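PDB 1XMX: hypothetical protein VC1899 from Vibrio cholerae, which is of unknown function but carries a Card1-like endonuclease domain of the PD-(D/E)XK clan and probably binds nucleic acid. Local coordinates for residues I34-Q39 / R98-S103; V41-L46 / T57-I62; W253-V258 / E293-T298; K263-D268 / D370-L375. All coordinates share one frame; numbering follows the deposited sequence.

Interaction 1. Residues I34-Q39 / R98-S103; sequences IGDHTQ and RHRLLS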
# COMPACT_ATOMS: atom_id res chain seq x y z
N ILE A 34 3.94 22.61 11.77
CA ILE A 34 5.11 23.15 12.44
C ILE A 34 6.28 22.20 12.11
O ILE A 34 6.10 21.00 12.15
CB ILE A 34 4.89 23.18 13.96
CG1 ILE A 34 3.93 24.31 14.33
CG2 ILE A 34 6.22 23.33 14.76
CD1 ILE A 34 3.22 24.08 15.64
N GLY A 35 7.45 22.72 11.71
CA GLY A 35 8.58 21.86 11.35
C GLY A 35 9.85 22.70 11.31
O GLY A 35 9.78 23.93 11.40
N ASP A 36 11.00 22.05 11.16
CA ASP A 36 12.23 22.80 10.94
C ASP A 36 12.53 22.96 9.45
O ASP A 36 11.84 22.36 8.61
CB ASP A 36 13.39 22.18 11.71
CG ASP A 36 13.86 20.86 11.14
OD1 ASP A 36 13.76 20.61 9.94
OD2 ASP A 36 14.37 20.05 11.90
N HIS A 37 13.53 23.77 9.12
CA HIS A 37 13.75 24.09 7.72
C HIS A 37 13.95 22.89 6.82
O HIS A 37 13.40 22.87 5.72
CB HIS A 37 14.82 25.15 7.49
CG HIS A 37 14.95 25.52 6.05
ND1 HIS A 37 13.95 26.20 5.37
CD2 HIS A 37 15.91 25.26 5.13
CE1 HIS A 37 14.29 26.34 4.10
NE2 HIS A 37 15.49 25.80 3.93
N THR A 38 14.67 21.87 7.28
CA THR A 38 14.92 20.69 6.48
C THR A 38 13.62 19.87 6.22
O THR A 38 13.64 18.93 5.47
CB THR A 38 15.96 19.73 7.10
OG1 THR A 38 15.34 18.98 8.15
CG2 THR A 38 17.19 20.47 7.62
N GLN A 39 12.52 20.21 6.84
CA GLN A 39 11.29 19.47 6.61
C GLN A 39 10.36 20.19 5.60
O GLN A 39 9.21 19.77 5.40
CB GLN A 39 10.58 19.25 7.95
CG GLN A 39 11.36 18.31 8.82
CD GLN A 39 10.74 18.14 10.17
OE1 GLN A 39 10.46 19.13 10.85
NE2 GLN A 39 10.46 16.89 10.54
N ARG A 98 9.33 13.98 20.39
CA ARG A 98 8.64 14.27 21.65
C ARG A 98 8.99 15.62 22.26
O ARG A 98 8.14 16.23 22.83
CB ARG A 98 8.68 13.07 22.63
CG ARG A 98 7.87 11.88 22.05
CD ARG A 98 8.29 10.53 22.64
NE ARG A 98 7.51 9.45 22.01
CZ ARG A 98 7.87 8.81 20.89
NH1 ARG A 98 9.01 9.14 20.27
NH2 ARG A 98 7.10 7.86 20.40
N HIS A 99 10.22 16.11 22.07
CA HIS A 99 10.59 17.41 22.58
C HIS A 99 9.77 18.53 21.96
O HIS A 99 9.29 19.39 22.65
CB HIS A 99 12.12 17.69 22.52
CG HIS A 99 12.65 17.95 21.14
ND1 HIS A 99 12.41 17.11 20.06
CD2 HIS A 99 13.49 18.91 20.67
CE1 HIS A 99 13.03 17.58 18.99
NE2 HIS A 99 13.70 18.66 19.34
N ARG A 100 9.62 18.52 20.66
CA ARG A 100 8.78 19.51 19.99
C ARG A 100 7.31 19.27 20.37
O ARG A 100 6.57 20.21 20.56
CB ARG A 100 8.95 19.37 18.45
CG ARG A 100 10.38 19.74 17.96
CD ARG A 100 10.70 19.26 16.56
NE ARG A 100 12.04 19.69 16.13
CZ ARG A 100 12.63 19.27 15.00
NH1 ARG A 100 12.03 18.37 14.24
NH2 ARG A 100 13.82 19.71 14.66
N LEU A 101 6.88 18.00 20.39
CA LEU A 101 5.46 17.66 20.69
C LEU A 101 5.01 18.21 22.01
O LEU A 101 3.97 18.83 22.10
CB LEU A 101 5.18 16.15 20.69
CG LEU A 101 3.74 15.67 20.92
CD1 LEU A 101 2.88 15.99 19.68
CD2 LEU A 101 3.67 14.16 21.15
N LEU A 102 5.82 17.97 23.05
CA LEU A 102 5.48 18.39 24.39
C LEU A 102 5.64 19.90 24.60
O LEU A 102 4.97 20.45 25.45
CB LEU A 102 6.27 17.62 25.44
CG LEU A 102 5.98 16.13 25.41
CD1 LEU A 102 6.73 15.47 26.52
CD2 LEU A 102 4.49 15.94 25.58
N SER A 103 6.48 20.56 23.82
CA SER A 103 6.57 22.01 23.88
C SER A 103 5.28 22.61 23.31
O SER A 103 4.70 23.46 23.93
CB SER A 103 7.75 22.53 23.06
OG SER A 103 8.96 21.99 23.54
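A salt bridge between Asp36 and Arg100 lies at the C-terminal ends of the parallel strands in the Rossmann-like N-terminal domain, joining the turn after strand 30-35 to the first turn of helix 98-110. Arg100 NH2 donates to Asp36 OD2 over 2.8 Å, but the bond is bent, with an angle of 135° at the hydrogen. The oxygen is met on its anti side, somewhat out of the carboxylate plane. Carboxylate and guanidinium planes stand 89° apart, so the pair is joined through one nitrogen and one oxygen rather than as a flat two-pronged bridge. Extended from CG to NE, the arginine chain spans the gap between helix and turn. Its other terminal nitrogen, NH1, lies 3.8 Å from Gln39 OE1, a looser polar approach with the amide and guanidinium obliquely turned. The turn organises both acceptors. Asp36 N donates to Gln39 OE1 at 3.0 Å, in the carbonyl plane and on a lone pair, and Thr38 OG1 donates to Asp36 OD1 at 2.9 Å on the syn side. Asp36 CG sits between the backbone N and the carbonyl carbon (chi1 72°), which turns the carboxylate back over the turn within reach of Thr38. Arg100 also packs on Ile62 and Ile71, and NH2 makes a weak bond to Ala64 O. A magnesium ion is bound about 8 Å from the arginine side chain. The two carboxylate oxygens thus have separate tasks, OD1 bracing the turn and OD2 receiving the arginine, and the buried opposite charges probably offset one another.

Interaction 2. Residues V41-L46 / T57-I62; sequences VIYQRL and TDFFEI
Helix segment 41-46 runs nearly antiparallel to strand 57-61, at 167° and with axes 9.3 Å apart, and Tyr43 and Phe59 are the residues whose CA atoms come nearest. Each aromatic residue lays its CB on the other's ring. Phe59 CB stands over the centre of the Tyr43 ring, 3.5 Å from the centroid, in a CH-pi contact; Tyr43 CB lies over a face of the Phe59 ring nearer the rim, 4.2 Å from that centroid. The rings themselves are near parallel (16°) but slid apart, with centroids 5.1 Å from each other, so they barely overlap. With CG anti to the backbone N (chi1 167°), Tyr43 points at the strand, its ring running from Phe59 back toward Thr57, its CE1 3.5 Å from Asp58 C and its hydroxyl beside Thr57. There a water joins Tyr43 OH, at 2.8 Å, to Thr57 O and Thr57 OG1, donating to the carbonyl; Thr57 OG1 also bonds Ser47 OG on the same helix. This is the return half of the beta-alpha-beta unit of strand 30-35, helix 40-52 and strand 56-61. The chemistry divides along the tyrosine: its ring is held by CH-pi and dispersion contacts, while its hydroxyl meets the edge strand through water.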
# COMPACT_ATOMS: atom_id res chain seq x y z
N VAL A 41 10.45 19.98 2.47
CA VAL A 41 10.06 19.05 1.39
C VAL A 41 8.86 18.15 1.82
O VAL A 41 7.92 17.95 1.05
CB VAL A 41 11.28 18.25 0.86
CG1 VAL A 41 11.89 17.40 2.03
CG2 VAL A 41 10.88 17.41 -0.39
N ILE A 42 8.88 17.65 3.07
CA ILE A 42 7.77 16.91 3.63
C ILE A 42 6.54 17.80 3.59
O ILE A 42 5.47 17.38 3.10
CB ILE A 42 8.05 16.43 5.10
CG1 ILE A 42 9.33 15.56 5.18
CG2 ILE A 42 6.89 15.60 5.61
CD1 ILE A 42 9.84 15.34 6.62
N TYR A 43 6.66 19.03 4.07
CA TYR A 43 5.59 20.01 3.92
C TYR A 43 4.98 20.13 2.49
O TYR A 43 3.75 20.18 2.34
CB TYR A 43 6.00 21.37 4.44
CG TYR A 43 5.05 22.49 4.03
CD1 TYR A 43 3.77 22.61 4.61
CD2 TYR A 43 5.41 23.43 3.06
CE1 TYR A 43 2.87 23.68 4.23
CE2 TYR A 43 4.57 24.47 2.70
CZ TYR A 43 3.28 24.58 3.27
OH TYR A 43 2.43 25.66 2.92
N GLN A 44 5.83 20.29 1.50
CA GLN A 44 5.44 20.40 0.11
C GLN A 44 4.64 19.15 -0.34
O GLN A 44 3.59 19.28 -0.98
CB GLN A 44 6.66 20.66 -0.78
CG GLN A 44 7.33 22.02 -0.50
CD GLN A 44 8.69 22.17 -1.23
OE1 GLN A 44 9.19 21.24 -1.86
NE2 GLN A 44 9.28 23.35 -1.11
N ARG A 45 5.11 17.97 0.07
CA ARG A 45 4.40 16.71 -0.24
C ARG A 45 3.04 16.60 0.46
O ARG A 45 2.01 16.15 -0.16
CB ARG A 45 5.25 15.53 0.17
CG ARG A 45 6.46 15.33 -0.69
CD ARG A 45 7.33 14.33 0.01
NE ARG A 45 8.68 14.24 -0.52
CZ ARG A 45 9.73 13.76 0.17
NH1 ARG A 45 9.57 13.35 1.42
NH2 ARG A 45 10.94 13.72 -0.39
N LEU A 46 3.02 16.91 1.75
CA LEU A 46 1.77 16.98 2.51
C LEU A 46 0.76 17.91 1.84
O LEU A 46 -0.45 17.62 1.78
CB LEU A 46 2.02 17.50 3.94
CG LEU A 46 2.76 16.51 4.82
CD1 LEU A 46 3.08 17.07 6.16
CD2 LEU A 46 1.88 15.22 5.01
N THR A 57 -2.97 24.91 3.56
CA THR A 57 -1.83 24.53 4.40
C THR A 57 -0.88 25.74 4.59
O THR A 57 -0.79 26.60 3.73
CB THR A 57 -1.04 23.32 3.78
OG1 THR A 57 -0.50 23.69 2.50
CG2 THR A 57 -1.94 22.12 3.50
N ASP A 58 -0.18 25.78 5.73
CA ASP A 58 0.89 26.72 5.94
C ASP A 58 1.94 25.99 6.72
O ASP A 58 1.65 24.98 7.35
CB ASP A 58 0.41 27.90 6.79
CG ASP A 58 -0.60 28.78 6.05
OD1 ASP A 58 -0.45 28.92 4.81
OD2 ASP A 58 -1.54 29.34 6.71
N PHE A 59 3.16 26.52 6.67
CA PHE A 59 4.30 25.94 7.28
C PHE A 59 4.84 27.00 8.21
O PHE A 59 5.12 28.11 7.80
CB PHE A 59 5.38 25.58 6.22
CG PHE A 59 6.57 24.82 6.80
CD1 PHE A 59 6.38 23.79 7.74
CD2 PHE A 59 7.86 25.05 6.34
CE1 PHE A 59 7.47 23.04 8.24
CE2 PHE A 59 8.93 24.31 6.83
CZ PHE A 59 8.75 23.30 7.79
N PHE A 60 4.96 26.65 9.48
CA PHE A 60 5.52 27.56 10.47
C PHE A 60 6.79 26.89 10.97
O PHE A 60 6.76 25.78 11.51
CB PHE A 60 4.51 27.81 11.60
CG PHE A 60 5.10 28.61 12.75
CD1 PHE A 60 5.70 27.97 13.84
CD2 PHE A 60 5.03 30.00 12.75
CE1 PHE A 60 6.26 28.72 14.87
CE2 PHE A 60 5.56 30.76 13.82
CZ PHE A 60 6.18 30.10 14.86
N GLU A 61 7.92 27.57 10.79
CA GLU A 61 9.24 26.97 11.06
C GLU A 61 9.72 27.27 12.44
O GLU A 61 9.86 28.45 12.81
CB GLU A 61 10.31 27.51 10.11
CG GLU A 61 10.69 26.53 9.06
CD GLU A 61 11.72 27.04 8.10
OE1 GLU A 61 12.67 27.78 8.53
OE2 GLU A 61 11.56 26.69 6.89
N ILE A 62 10.03 26.21 13.18
CA ILE A 62 10.67 26.40 14.46
C ILE A 62 12.15 26.26 14.26
O ILE A 62 12.62 25.75 13.26
CB ILE A 62 10.21 25.38 15.51
CG1 ILE A 62 10.06 24.01 14.87
CG2 ILE A 62 8.81 25.81 16.17
CD1 ILE A 62 10.27 22.81 15.82
O HOH W 1 0.06 26.02 1.46

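Interaction 3. Residues W253-V258 / E293-T298; sequences WLETLV and ELDVAT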
# COMPACT_ATOMS: atom_id res chain seq x y z
N TRP A 253 -0.95 -14.35 -13.88
CA TRP A 253 -2.20 -14.92 -13.39
C TRP A 253 -2.39 -14.78 -11.85
O TRP A 253 -3.52 -14.63 -11.36
CB TRP A 253 -2.33 -16.39 -13.80
CG TRP A 253 -1.39 -17.32 -13.12
CD1 TRP A 253 -0.17 -17.68 -13.57
CD2 TRP A 253 -1.59 -18.00 -11.86
NE1 TRP A 253 0.41 -18.54 -12.68
CE2 TRP A 253 -0.42 -18.75 -11.62
CE3 TRP A 253 -2.64 -18.07 -10.93
CZ2 TRP A 253 -0.28 -19.57 -10.52
CZ3 TRP A 253 -2.48 -18.86 -9.81
CH2 TRP A 253 -1.32 -19.60 -9.61
N LEU A 254 -1.31 -14.88 -11.09
CA LEU A 254 -1.41 -14.97 -9.63
C LEU A 254 -1.67 -13.59 -9.04
O LEU A 254 -2.41 -13.45 -8.08
CB LEU A 254 -0.12 -15.55 -9.06
CG LEU A 254 -0.13 -15.60 -7.53
CD1 LEU A 254 -1.26 -16.49 -6.92
CD2 LEU A 254 1.23 -16.10 -7.07
N GLU A 255 -1.06 -12.57 -9.61
CA GLU A 255 -1.28 -11.19 -9.11
C GLU A 255 -2.68 -10.71 -9.56
O GLU A 255 -3.32 -9.94 -8.88
CB GLU A 255 -0.18 -10.24 -9.58
CG GLU A 255 0.00 -10.22 -11.12
CD GLU A 255 1.21 -9.41 -11.57
OE1 GLU A 255 2.11 -9.13 -10.75
OE2 GLU A 255 1.29 -9.05 -12.74
N THR A 256 -3.08 -11.09 -10.76
CA THR A 256 -4.42 -10.82 -11.25
C THR A 256 -5.51 -11.43 -10.36
O THR A 256 -6.51 -10.77 -10.09
CB THR A 256 -4.58 -11.40 -12.67
OG1 THR A 256 -3.63 -10.78 -13.54
CG2 THR A 256 -5.97 -11.09 -13.21
N LEU A 257 -5.32 -12.70 -9.97
CA LEU A 257 -6.18 -13.42 -9.02
C LEU A 257 -6.20 -12.71 -7.64
O LEU A 257 -7.26 -12.50 -7.04
CB LEU A 257 -5.70 -14.87 -8.86
CG LEU A 257 -6.39 -15.65 -7.72
CD1 LEU A 257 -7.86 -15.97 -8.01
CD2 LEU A 257 -5.57 -16.89 -7.42
N VAL A 258 -5.02 -12.35 -7.15
CA VAL A 258 -4.97 -11.68 -5.87
C VAL A 258 -5.68 -10.32 -5.95
O VAL A 258 -6.44 -9.96 -5.07
CB VAL A 258 -3.55 -11.45 -5.36
CG1 VAL A 258 -3.60 -10.52 -4.08
CG2 VAL A 258 -2.84 -12.82 -5.10
N GLU A 293 8.08 -2.01 -8.44
CA GLU A 293 6.70 -2.34 -8.86
C GLU A 293 5.95 -2.98 -7.71
O GLU A 293 6.45 -3.90 -7.11
CB GLU A 293 6.69 -3.31 -10.05
CG GLU A 293 5.28 -3.77 -10.41
CD GLU A 293 5.26 -4.57 -11.68
OE1 GLU A 293 5.60 -5.78 -11.65
OE2 GLU A 293 4.91 -3.98 -12.73
N LEU A 294 4.74 -2.51 -7.42
CA LEU A 294 3.92 -3.15 -6.38
C LEU A 294 2.88 -4.05 -7.05
O LEU A 294 2.00 -3.57 -7.78
CB LEU A 294 3.25 -2.09 -5.46
CG LEU A 294 4.08 -0.94 -4.94
CD1 LEU A 294 3.27 -0.00 -4.09
CD2 LEU A 294 5.24 -1.41 -4.13
N ASP A 295 3.03 -5.37 -6.88
CA ASP A 295 2.16 -6.31 -7.58
C ASP A 295 0.68 -6.02 -7.29
O ASP A 295 -0.10 -5.77 -8.20
CB ASP A 295 2.58 -7.77 -7.32
CG ASP A 295 3.99 -8.08 -7.83
OD1 ASP A 295 4.49 -7.36 -8.73
OD2 ASP A 295 4.64 -9.03 -7.33
N VAL A 296 0.30 -6.04 -6.01
CA VAL A 296 -1.01 -5.57 -5.59
C VAL A 296 -0.76 -4.67 -4.40
O VAL A 296 -0.06 -5.05 -3.45
CB VAL A 296 -1.98 -6.72 -5.16
CG1 VAL A 296 -3.43 -6.17 -4.80
CG2 VAL A 296 -2.04 -7.78 -6.24
N ALA A 297 -1.24 -3.45 -4.51
CA ALA A 297 -1.14 -2.48 -3.42
C ALA A 297 -2.55 -2.15 -2.95
O ALA A 297 -3.45 -1.96 -3.77
CB ALA A 297 -0.47 -1.22 -3.92
N THR A 298 -2.73 -2.06 -1.62
CA THR A 298 -3.97 -1.55 -1.01
C THR A 298 -3.68 -0.53 0.09
O THR A 298 -2.55 -0.42 0.59
CB THR A 298 -4.83 -2.66 -0.39
OG1 THR A 298 -4.09 -3.31 0.64
CG2 THR A 298 -5.20 -3.70 -1.39
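Apolar contact joins Val258 and Val296: CG1 of the helix valine lies 3.8 Å from CG2 of its partner, the two side chains crossing at a slant. The same Val296 CG2 rests 3.6 Å from Glu255 O, so one methyl touches the helix at two points a turn apart, the Glu255 carbonyl and the Val258 side chain. Val258 also touches Cys309, Leu371 and Leu375, which places the pair in the core between the sheet and helix 371-380.

The polar part brings two acids together. Glu255 OE1 comes within 3.6 Å of Asp295 OD1, the side chains roughly perpendicular and the carboxylate planes 60° apart. A chi1 of 55° tucks Glu255 CG over its own backbone, and the chain then extends toward the strand. Each acid uses its second oxygen elsewhere: Glu255 OE2 accepts from Asn278 ND2, and Asp295 OD2 from Cys309 N. Glu293 OE1 adds a third carboxylate 4.9 Å from Glu255 OE1.

Asp295 occupies the corner where strand 288-300 breaks, beside Glu308 on the neighbouring strand 303-310. An aspartate at such a break, followed on the next strand by Glu-X-Lys and faced by an acid from the first core helix, matches the PD-(D/E)XK nuclease core, whose acids commonly gather divalent metal; the cluster is probably this protein's active site.

Interaction 4. Residues K263-D268 / D370-L375; sequences KQIQDD and DLKTHL
The flat group in this contact is the Gln264 amide, which meets Lys372 through its oxygen: Gln264 OE1 lies 3.7 Å from Lys372 CD and 3.9 Å from Lys372 CE, CD standing off the amide plane and CE lying much closer to it, both at the oxygen end. The glutamine lies crosswise to the lysine. Deeper in, Ile265 carries the packing. Its CG1 sits 3.9 Å from Lys372 CG, the two side chains running antiparallel alongside, and its CD1 ends 3.5 Å from Lys372 O and 3.6 Å from Leu375 CB, reaching into the groove between successive turns of helix 371-380. Lys372 starts out trans (chi1 174°) and then bends at chi3 and chi4, which carries NZ past Gln264. That ammonium remains 5.5 Å from Asp268 OD2, too far for a salt bridge, though the opposite charges may attract weakly. Ile265 also touches Ile272, and Lys372 and Leu375 touch Thr261, so the end of helix 243-266 is packed between strand 272-276 and the C-terminal helix. The union rests on dispersion, with the lysine's aliphatic stem shielding the isoleucine and its charge left toward the surface.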
# COMPACT_ATOMS: atom_id res chain seq x y z
N LYS A 263 -10.58 -7.27 -4.47
CA LYS A 263 -11.77 -6.54 -4.94
C LYS A 263 -13.08 -7.18 -4.43
O LYS A 263 -14.00 -6.47 -4.02
CB LYS A 263 -11.77 -6.41 -6.46
CG LYS A 263 -13.03 -5.79 -6.99
CD LYS A 263 -13.08 -5.86 -8.50
CE LYS A 263 -14.37 -5.21 -9.02
NZ LYS A 263 -14.37 -5.25 -10.51
N GLN A 264 -13.15 -8.52 -4.46
CA GLN A 264 -14.22 -9.26 -3.77
C GLN A 264 -14.36 -9.05 -2.28
O GLN A 264 -15.48 -8.89 -1.76
CB GLN A 264 -14.05 -10.78 -3.99
CG GLN A 264 -14.55 -11.17 -5.28
CD GLN A 264 -14.66 -12.66 -5.43
OE1 GLN A 264 -14.88 -13.41 -4.45
NE2 GLN A 264 -14.54 -13.12 -6.67
N ILE A 265 -13.23 -9.09 -1.56
CA ILE A 265 -13.24 -8.89 -0.09
C ILE A 265 -13.70 -7.49 0.20
O ILE A 265 -14.42 -7.25 1.14
CB ILE A 265 -11.84 -9.12 0.49
CG1 ILE A 265 -11.48 -10.60 0.35
CG2 ILE A 265 -11.78 -8.70 1.96
CD1 ILE A 265 -9.99 -10.91 0.47
N GLN A 266 -13.32 -6.55 -0.64
CA GLN A 266 -13.62 -5.13 -0.41
C GLN A 266 -15.13 -4.83 -0.50
O GLN A 266 -15.64 -3.92 0.13
CB GLN A 266 -12.82 -4.28 -1.40
CG GLN A 266 -13.02 -2.78 -1.34
CD GLN A 266 -12.34 -2.09 -2.50
OE1 GLN A 266 -12.39 -2.58 -3.63
NE2 GLN A 266 -11.69 -0.95 -2.23
N ASP A 267 -15.85 -5.62 -1.27
CA ASP A 267 -17.32 -5.52 -1.32
C ASP A 267 -17.92 -5.64 0.09
O ASP A 267 -18.94 -5.06 0.36
CB ASP A 267 -17.92 -6.62 -2.22
CG ASP A 267 -17.57 -6.43 -3.70
OD1 ASP A 267 -17.30 -5.28 -4.12
OD2 ASP A 267 -17.57 -7.42 -4.47
N ASP A 268 -17.30 -6.39 1.00
CA ASP A 268 -17.85 -6.50 2.34
C ASP A 268 -17.01 -5.92 3.46
O ASP A 268 -17.42 -6.06 4.62
CB ASP A 268 -18.12 -7.95 2.68
CG ASP A 268 -19.18 -8.57 1.82
OD1 ASP A 268 -20.24 -7.92 1.59
OD2 ASP A 268 -18.94 -9.70 1.34
N ASP A 370 -7.16 -21.36 0.09
CA ASP A 370 -7.94 -20.47 0.94
C ASP A 370 -7.51 -19.00 0.82
O ASP A 370 -7.41 -18.29 1.79
CB ASP A 370 -7.83 -20.96 2.33
CG ASP A 370 -8.45 -22.33 2.47
OD1 ASP A 370 -9.67 -22.46 2.26
OD2 ASP A 370 -7.71 -23.28 2.75
N LEU A 371 -7.19 -18.58 -0.39
CA LEU A 371 -6.56 -17.28 -0.61
C LEU A 371 -7.48 -16.22 -0.01
O LEU A 371 -7.06 -15.33 0.68
CB LEU A 371 -6.34 -17.02 -2.11
CG LEU A 371 -5.75 -15.68 -2.59
CD1 LEU A 371 -4.37 -15.34 -1.95
CD2 LEU A 371 -5.67 -15.60 -4.09
N LYS A 372 -8.77 -16.35 -0.28
CA LYS A 372 -9.67 -15.26 0.03
C LYS A 372 -9.81 -15.10 1.56
O LYS A 372 -9.83 -14.00 2.06
CB LYS A 372 -11.01 -15.44 -0.68
CG LYS A 372 -12.04 -14.37 -0.26
CD LYS A 372 -13.10 -14.27 -1.33
CE LYS A 372 -14.48 -14.46 -0.75
NZ LYS A 372 -14.93 -13.12 -0.22
N THR A 373 -9.88 -16.21 2.28
CA THR A 373 -9.92 -16.21 3.73
C THR A 373 -8.63 -15.67 4.40
O THR A 373 -8.69 -14.86 5.33
CB THR A 373 -10.25 -17.61 4.24
OG1 THR A 373 -11.61 -17.87 3.87
CG2 THR A 373 -10.12 -17.73 5.71
N HIS A 374 -7.48 -16.12 3.92
CA HIS A 374 -6.20 -15.65 4.47
C HIS A 374 -5.99 -14.18 4.19
O HIS A 374 -5.48 -13.47 5.02
CB HIS A 374 -5.03 -16.46 3.95
CG HIS A 374 -5.08 -17.91 4.33
ND1 HIS A 374 -5.03 -18.34 5.63
CD2 HIS A 374 -5.15 -19.03 3.57
CE1 HIS A 374 -5.07 -19.66 5.67
NE2 HIS A 374 -5.14 -20.10 4.43
N LEU A 375 -6.42 -13.70 3.03
CA LEU A 375 -6.34 -12.29 2.74
C LEU A 375 -7.29 -11.48 3.63
O LEU A 375 -6.95 -10.39 4.09
CB LEU A 375 -6.64 -12.06 1.26
CG LEU A 375 -5.55 -12.30 0.17
CD1 LEU A 375 -6.01 -11.89 -1.19
CD2 LEU A 375 -4.28 -11.51 0.53

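Overall arrangement
The four contacts fall into two distant pairs. Interactions 1 and 2 lie 11 Å apart, centre to centre, in the N-terminal Rossmann-like domain; they share its sheet through neighbouring strands 30-35 and 56-61, and both segments of interaction 2 fall between those of interaction 1 in the chain. A His37–Glu61 hydrogen bond links them directly. Interactions 3 and 4, with centres 13 Å apart, both use helix 243-266 within the Card1-like range; their segments alternate along the chain, and Leu257 on Leu371 joins them. Between the pairs, centres are 34 to 41 Å apart with no touching atoms, consistent with a separate N-terminal domain and nuclease domain.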